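Local coordinates for putative transcriptional regulator, sugar-binding family (Arthrobacter aurescens, PDB 3NZE), which probably acts as a DNA-binding transcriptional regulator of the SorC family, with this domain probably binding a sugar, at residues 148-154 with 215-220; 197-201 with 241-247; 230-236 with 254-260. All blocks are in the same frame, centred on the assembly; numbering follows the deposited sequence. Where two conformers were deposited one is given.

Interaction 1: residues 148-154 with 215-220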
# COMPACT_ATOMS: atom_id res chain seq x y z
N GLN A 148 -8.79 -12.58 -2.13
CA GLN A 148 -8.29 -11.28 -2.56
C GLN A 148 -9.14 -10.74 -3.70
O GLN A 148 -9.42 -9.55 -3.75
CB GLN A 148 -6.83 -11.39 -3.01
CG GLN A 148 -5.84 -11.58 -1.85
CD GLN A 148 -4.43 -11.86 -2.34
OE1 GLN A 148 -4.19 -11.94 -3.54
NE2 GLN A 148 -3.49 -12.01 -1.40
N ALA A 149 -9.54 -11.63 -4.61
CA ALA A 149 -10.29 -11.22 -5.81
C ALA A 149 -11.66 -10.65 -5.45
O ALA A 149 -12.24 -9.87 -6.21
CB ALA A 149 -10.43 -12.40 -6.78
N ARG A 150 -12.16 -11.03 -4.28
CA ARG A 150 -13.47 -10.58 -3.82
C ARG A 150 -13.41 -9.37 -2.89
O ARG A 150 -14.42 -8.99 -2.31
CB ARG A 150 -14.19 -11.71 -3.08
CG ARG A 150 -14.55 -12.93 -3.93
CD ARG A 150 -14.88 -14.13 -3.03
NE ARG A 150 -15.99 -13.83 -2.14
CZ ARG A 150 -16.25 -14.47 -1.00
NH1 ARG A 150 -15.47 -15.46 -0.60
NH2 ARG A 150 -17.29 -14.11 -0.25
N MSE A 151 -12.24 -8.76 -2.71
CA MSE A 151 -12.15 -7.69 -1.71
C MSE A 151 -13.05 -6.48 -2.01
O MSE A 151 -13.23 -6.09 -3.17
CB MSE A 151 -10.71 -7.23 -1.49
CG MSE A 151 -10.09 -6.50 -2.65
SE MSE A 151 -8.25 -6.03 -2.21
CE MSE A 151 -7.39 -6.89 -3.73
N SER A 152 -13.59 -5.91 -0.95
CA SER A 152 -14.48 -4.75 -1.04
C SER A 152 -13.66 -3.46 -1.01
O SER A 152 -13.95 -2.49 -1.72
CB SER A 152 -15.47 -4.74 0.13
OG SER A 152 -15.86 -6.04 0.53
N ILE A 153 -12.64 -3.46 -0.15
CA ILE A 153 -11.73 -2.32 -0.05
C ILE A 153 -10.28 -2.80 0.02
O ILE A 153 -10.00 -3.95 0.41
CB ILE A 153 -12.05 -1.36 1.15
CG1 ILE A 153 -11.59 -1.94 2.48
CG2 ILE A 153 -13.54 -0.99 1.17
CD1 ILE A 153 -11.87 -1.01 3.67
N ALA A 154 -9.36 -1.95 -0.41
CA ALA A 154 -7.93 -2.26 -0.36
C ALA A 154 -7.25 -1.12 0.36
O ALA A 154 -7.59 0.03 0.15
CB ALA A 154 -7.35 -2.39 -1.77
N PRO A 215 -1.51 -8.46 -5.74
CA PRO A 215 -2.57 -8.40 -6.75
C PRO A 215 -2.16 -7.53 -7.93
O PRO A 215 -1.41 -6.58 -7.76
CB PRO A 215 -3.74 -7.72 -6.01
CG PRO A 215 -3.37 -7.75 -4.56
CD PRO A 215 -1.88 -7.74 -4.51
N SER A 216 -2.68 -7.84 -9.12
CA SER A 216 -2.38 -7.01 -10.28
C SER A 216 -3.02 -5.65 -10.10
O SER A 216 -3.99 -5.49 -9.36
CB SER A 216 -2.89 -7.63 -11.58
OG SER A 216 -4.31 -7.63 -11.62
N HIS A 217 -2.47 -4.67 -10.80
CA HIS A 217 -3.06 -3.34 -10.78
C HIS A 217 -4.46 -3.36 -11.39
O HIS A 217 -5.35 -2.67 -10.91
CB HIS A 217 -2.12 -2.33 -11.44
CG HIS A 217 -0.82 -2.17 -10.70
ND1 HIS A 217 0.29 -1.58 -11.26
CD2 HIS A 217 -0.47 -2.54 -9.45
CE1 HIS A 217 1.28 -1.59 -10.38
NE2 HIS A 217 0.84 -2.17 -9.27
N GLU A 218 -4.66 -4.19 -12.42
CA GLU A 218 -5.99 -4.37 -13.00
C GLU A 218 -7.01 -4.82 -11.95
O GLU A 218 -8.12 -4.30 -11.88
CB GLU A 218 -5.97 -5.34 -14.19
CG GLU A 218 -7.35 -5.51 -14.84
CD GLU A 218 -7.37 -6.55 -15.94
OE1 GLU A 218 -6.31 -7.16 -16.23
OE2 GLU A 218 -8.45 -6.78 -16.52
N GLN A 219 -6.63 -5.79 -11.13
CA GLN A 219 -7.51 -6.22 -10.05
C GLN A 219 -7.78 -5.11 -9.04
O GLN A 219 -8.93 -4.91 -8.63
CB GLN A 219 -6.93 -7.45 -9.34
CG GLN A 219 -7.84 -7.99 -8.25
CD GLN A 219 -7.31 -9.28 -7.65
OE1 GLN A 219 -7.36 -10.34 -8.27
NE2 GLN A 219 -6.81 -9.19 -6.42
N LEU A 220 -6.75 -4.38 -8.63
CA LEU A 220 -6.94 -3.26 -7.72
C LEU A 220 -7.93 -2.24 -8.27
O LEU A 220 -8.78 -1.73 -7.54
CB LEU A 220 -5.63 -2.53 -7.45
CG LEU A 220 -4.70 -3.11 -6.40
CD1 LEU A 220 -3.60 -2.09 -6.13
CD2 LEU A 220 -5.47 -3.43 -5.12
O HOH W 1 -5.22 -11.49 -6.21
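At the entrance to strand 153-160 of the sugar-binding domain, the turn that follows helix 139-149 meets the short helix 217-221, and Gln-219 is the residue that crosses over. Its CG lies anti to the backbone N (chi1 -177°), and the extended chain carries the amide to the end of the other helix. There the two amide atoms part company. OE1 rests against the backbone and methyl of Ala-149, 3.9 Å from Ala-149 CA, while NE2 points toward Met-151, whose CE methyl (the residue is selenomethionine) is 3.6 Å away. NE2 also donates to a water at 2.8 Å, and that water donates in turn to Gln-148 OE1 at 2.9 Å, so the two glutamines are joined through one molecule. The other end of the Gln-148 amide gives its NE2 to Gln-87 O, which keeps OE1 turned toward the water. An alanine in place of Gln-219 is likely to leave the water without its N-H donor and the CE methyl of Met-151 less covered. Met-151, bent at chi3 (125°), brings CE up to both Pro-215 CG and Leu-220 CD2, each 4.2 Å from it. Deeper in, Leu-220 CD2 packs on Ala-154 CB at 4.0 Å. The helix itself is started by Ser-216 as N-cap, whose OG accepts from Gln-219 N in a nearly straight bond (161°). The Gln-148 side chain is about 8 Å from that of Glu-118, a calcium ligand seen in this protein, though no metal is bound here. Strand 153-160 runs parallel to strand 225-230, which follows helix 217-221; Leu-220 on Ala-154 is where that helix packs on the sheet, consistent with a layered, Rossmann-like alpha/beta domain.

Interaction 2: residues 197-201 with 241-247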
# COMPACT_ATOMS: atom_id res chain seq x y z
N PHE A 197 5.41 -0.28 -10.89
CA PHE A 197 4.89 0.49 -12.02
C PHE A 197 5.86 1.59 -12.45
O PHE A 197 6.78 1.94 -11.70
CB PHE A 197 3.55 1.12 -11.64
CG PHE A 197 3.57 1.80 -10.30
CD1 PHE A 197 4.24 3.00 -10.13
CD2 PHE A 197 2.95 1.21 -9.21
CE1 PHE A 197 4.26 3.63 -8.89
CE2 PHE A 197 2.98 1.82 -7.96
CZ PHE A 197 3.64 3.04 -7.80
N ARG A 198 5.66 2.12 -13.66
CA ARG A 198 6.49 3.19 -14.21
C ARG A 198 5.87 4.55 -13.91
O ARG A 198 4.80 4.64 -13.31
CB ARG A 198 6.65 3.01 -15.74
CG ARG A 198 7.24 1.66 -16.14
CD ARG A 198 7.45 1.58 -17.66
NE ARG A 198 7.94 0.27 -18.10
CZ ARG A 198 7.17 -0.79 -18.31
NH1 ARG A 198 5.85 -0.71 -18.13
NH2 ARG A 198 7.71 -1.93 -18.70
N SER A 199 6.54 5.63 -14.32
CA SER A 199 6.03 6.97 -14.03
C SER A 199 4.65 7.21 -14.64
O SER A 199 3.85 7.96 -14.08
CB SER A 199 7.01 8.05 -14.50
OG SER A 199 7.20 8.01 -15.91
N ASP A 200 4.39 6.57 -15.77
CA ASP A 200 3.10 6.73 -16.45
C ASP A 200 2.05 5.75 -15.92
O ASP A 200 0.95 5.67 -16.46
CB ASP A 200 3.25 6.56 -17.97
CG ASP A 200 3.61 5.13 -18.38
OD1 ASP A 200 3.88 4.30 -17.48
OD2 ASP A 200 3.62 4.85 -19.60
N GLY A 201 2.42 5.02 -14.86
CA GLY A 201 1.50 4.09 -14.22
C GLY A 201 1.46 2.69 -14.81
O GLY A 201 0.79 1.81 -14.28
N GLY A 241 3.41 7.85 -9.76
CA GLY A 241 3.17 6.67 -10.57
C GLY A 241 1.91 5.94 -10.17
O GLY A 241 1.16 5.47 -11.04
N ALA A 242 1.67 5.81 -8.87
CA ALA A 242 0.48 5.10 -8.41
C ALA A 242 -0.78 5.83 -8.83
O ALA A 242 -1.78 5.22 -9.18
CB ALA A 242 0.49 4.92 -6.91
N LEU A 243 -0.73 7.15 -8.76
CA LEU A 243 -1.86 7.96 -9.17
C LEU A 243 -2.04 7.89 -10.67
O LEU A 243 -3.17 7.81 -11.16
CB LEU A 243 -1.69 9.41 -8.70
CG LEU A 243 -1.78 9.62 -7.19
CD1 LEU A 243 -1.41 11.05 -6.81
CD2 LEU A 243 -3.17 9.26 -6.65
N ALA A 244 -0.94 7.90 -11.41
CA ALA A 244 -1.01 7.75 -12.86
C ALA A 244 -1.66 6.42 -13.22
O ALA A 244 -2.40 6.33 -14.21
CB ALA A 244 0.37 7.85 -13.50
N ALA A 245 -1.40 5.40 -12.41
CA ALA A 245 -1.97 4.08 -12.63
C ALA A 245 -3.43 3.99 -12.16
O ALA A 245 -4.10 2.98 -12.39
CB ALA A 245 -1.12 3.01 -11.95
N GLY A 246 -3.91 5.04 -11.51
CA GLY A 246 -5.29 5.10 -11.04
C GLY A 246 -5.57 4.13 -9.92
O GLY A 246 -6.68 3.62 -9.77
N LEU A 247 -4.55 3.85 -9.11
CA LEU A 247 -4.68 2.82 -8.11
C LEU A 247 -5.56 3.22 -6.92
O LEU A 247 -6.22 2.38 -6.35
CB LEU A 247 -3.31 2.35 -7.64
CG LEU A 247 -2.46 1.72 -8.74
CD1 LEU A 247 -1.20 1.12 -8.11
CD2 LEU A 247 -3.26 0.63 -9.45
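Phe-197, Gly-241 and Gly-201 carry this contact, a ring and two glycines brought together where strand 195-198 leads into a type I turn beside the end of helix 236-244. The Phe-197 ring lies with one face over the helix backbone: Gly-241 O and Ala-242 CA sit above it, CA offset toward the rim, and CE1 comes to 3.4 Å from Ala-242 N. Its CG stands between the backbone N and the carbonyl carbon (chi1 47°), which swings the ring off the strand onto the helix. CZ touches Ala-242 CB at 3.8 Å, and Leu-247 CD1 approaches obliquely near CE2. Such closeness needs Gly-241, because a side chain there would start 2.6 Å from Phe-197 CE1. Beside the ring, Gly-241 CA also lies against the carbonyl oxygens of Arg-198 and Ser-199. Gly-201 closes the turn that begins at Arg-198 and makes the second bare spot. Its CA sits 3.5 Å from Gly-241 O as a CA-H...O contact; a CB would fall 2.5 Å from Ala-245 N, and the positive phi (87°) asks for glycine anyway. Two alanines at the helix end then close in on the turn: Ala-245 CB is 3.2 Å from Gly-201 O and Ala-244 CB is 3.5 Å from Ser-199 O. Just beyond, Gly-246 ends the helix in a Schellman motif, which brings Leu-247 back to the ring. Val-189 and Val-192 of the antiparallel neighbouring strand also touch Phe-197. With no conventional hydrogen bond linking the two segments, and with Gly-201 N and Ala-245 N bonded inside their own turn and helix, the union depends on shape: methyls, a ring face and bare glycine backbone fitted closely enough that side chains at the glycines would not be admitted.

Interaction 3: residues 230-236 with 254-260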
# COMPACT_ATOMS: atom_id res chain seq x y z
N VAL A 230 0.38 7.71 2.32
CA VAL A 230 1.75 8.07 2.00
C VAL A 230 2.34 9.08 2.98
O VAL A 230 1.68 10.05 3.34
CB VAL A 230 1.80 8.68 0.59
CG1 VAL A 230 3.11 9.41 0.36
CG2 VAL A 230 1.59 7.59 -0.44
N SER A 231 3.58 8.87 3.40
CA SER A 231 4.28 9.85 4.23
C SER A 231 5.75 9.98 3.82
O SER A 231 6.44 8.98 3.61
CB SER A 231 4.18 9.48 5.71
OG SER A 231 4.75 10.50 6.51
N GLY A 232 6.22 11.22 3.70
CA GLY A 232 7.60 11.46 3.28
C GLY A 232 7.65 12.02 1.87
O GLY A 232 7.46 11.29 0.90
N ALA A 233 7.90 13.33 1.77
CA ALA A 233 7.92 14.02 0.48
C ALA A 233 8.98 13.49 -0.48
O ALA A 233 8.83 13.60 -1.70
CB ALA A 233 8.11 15.52 0.69
N SER A 234 10.06 12.92 0.04
CA SER A 234 11.13 12.43 -0.81
C SER A 234 10.74 11.14 -1.53
O SER A 234 11.53 10.57 -2.28
CB SER A 234 12.41 12.22 -0.00
OG SER A 234 12.25 11.15 0.91
N LYS A 235 9.51 10.68 -1.31
CA LYS A 235 8.99 9.47 -1.96
C LYS A 235 7.88 9.79 -2.97
O LYS A 235 7.06 8.93 -3.32
CB LYS A 235 8.47 8.49 -0.91
CG LYS A 235 9.55 7.97 0.03
CD LYS A 235 8.99 6.94 0.99
CE LYS A 235 10.01 6.56 2.05
NZ LYS A 235 9.47 5.58 3.03
N ILE A 236 7.85 11.03 -3.44
CA ILE A 236 6.75 11.48 -4.29
C ILE A 236 6.73 10.81 -5.66
O ILE A 236 5.68 10.71 -6.29
CB ILE A 236 6.74 13.02 -4.42
CG1 ILE A 236 5.31 13.53 -4.26
CG2 ILE A 236 7.34 13.45 -5.75
CD1 ILE A 236 4.65 13.04 -2.98
N ASP A 254 0.99 13.54 4.03
CA ASP A 254 1.41 14.67 4.84
C ASP A 254 1.51 15.94 3.99
O ASP A 254 1.68 15.86 2.77
CB ASP A 254 2.76 14.39 5.49
CG ASP A 254 3.86 14.20 4.48
OD1 ASP A 254 3.87 13.14 3.81
OD2 ASP A 254 4.71 15.11 4.34
N GLU A 255 1.44 17.07 4.67
CA GLU A 255 1.48 18.39 4.05
C GLU A 255 2.66 18.57 3.10
O GLU A 255 2.49 19.06 1.99
CB GLU A 255 1.51 19.45 5.15
CG GLU A 255 1.56 20.89 4.68
CD GLU A 255 1.64 21.87 5.84
OE1 GLU A 255 1.37 21.45 6.99
OE2 GLU A 255 1.97 23.04 5.60
N ALA A 256 3.86 18.19 3.52
CA ALA A 256 5.03 18.37 2.66
C ALA A 256 4.92 17.57 1.36
O ALA A 256 5.23 18.08 0.28
CB ALA A 256 6.31 18.02 3.40
N SER A 257 4.48 16.32 1.47
CA SER A 257 4.26 15.49 0.29
C SER A 257 3.20 16.10 -0.62
O SER A 257 3.33 16.05 -1.83
CB SER A 257 3.84 14.06 0.68
OG SER A 257 4.87 13.39 1.39
N ALA A 258 2.16 16.69 -0.03
CA ALA A 258 1.08 17.26 -0.84
C ALA A 258 1.59 18.47 -1.61
O ALA A 258 1.23 18.67 -2.77
CB ALA A 258 -0.11 17.63 0.02
N ARG A 259 2.44 19.26 -0.97
CA ARG A 259 3.01 20.43 -1.64
C ARG A 259 3.89 20.02 -2.81
O ARG A 259 3.91 20.68 -3.85
CB ARG A 259 3.79 21.28 -0.63
CG ARG A 259 2.88 22.05 0.33
CD ARG A 259 3.68 23.02 1.21
NE ARG A 259 2.95 23.41 2.42
CZ ARG A 259 1.92 24.26 2.43
NH1 ARG A 259 1.49 24.80 1.30
NH2 ARG A 259 1.32 24.56 3.57
N ARG A 260 4.62 18.92 -2.64
CA ARG A 260 5.45 18.39 -3.71
C ARG A 260 4.55 17.90 -4.83
O ARG A 260 4.85 18.07 -6.01
CB ARG A 260 6.31 17.23 -3.19
CG ARG A 260 7.80 17.44 -3.36
CD ARG A 260 8.51 16.12 -3.57
NE ARG A 260 9.91 16.29 -3.94
CZ ARG A 260 10.69 15.31 -4.38
NH1 ARG A 260 10.21 14.08 -4.50
NH2 ARG A 260 11.96 15.55 -4.69
O HOH W 2 7.36 14.85 4.48
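After strand 225-230 the chain turns through a short 3-10 segment and passes the first turn of helix 255-261, with Ala-233 CA only 3.9 Å from Ser-257 CA. The polar centre is Asp-254, the N-cap of that helix; chi1 of 63° folds its carboxylate back over the helix start. OD1 is gripped from opposite faces of the carboxylate plane: Gly-232 N donates at 3.0 Å, and Ser-257 OG donates at 2.6 Å. OD2 accepts the capping bond from Ser-257 N at 3.1 Å and also a bond from a water, which accepts in turn from Ala-233 N. Strands 225-230 and 250-254 lie side by side and parallel, joined through helix 236-244, so this is the rim of a beta-alpha-beta crossover, where the loop after one strand meets the helix after the other. One turn further along the helix the packing is mixed. Ile-236 and Arg-260 lie alongside one another, pointing opposite ways, Ile-236 CB at the guanidinium edge and CG2 3.6 Å from Arg-260 CD, while Ser-234 CA lies over a guanidinium face. Ile-236 CD1 reaches 3.5 Å from Ser-257 O, and Ala-233 CB rests on Ala-256 CB at 4.1 Å.

Interactions 1 and 2 are mostly buried and touch each other: His-217 CE1 packs 3.5 Å from Phe-197 CD2, and both contacts reach the same mixed sheet, with strand 195-198 and helix 217-221 successive in the chain. Interaction 3 is only partly buried and lies about 25 Å from interaction 1, centre to centre, across the middle of the chain. Helix 236-244 links interactions 2 and 3, its start meeting helix 255-261 and its end the turn after strand 195-198. Chemistry follows position: a water bridge over apolar packing in interaction 1, close glycine and ring packing in interaction 2, and a carboxylate bonded directly across the contact in interaction 3.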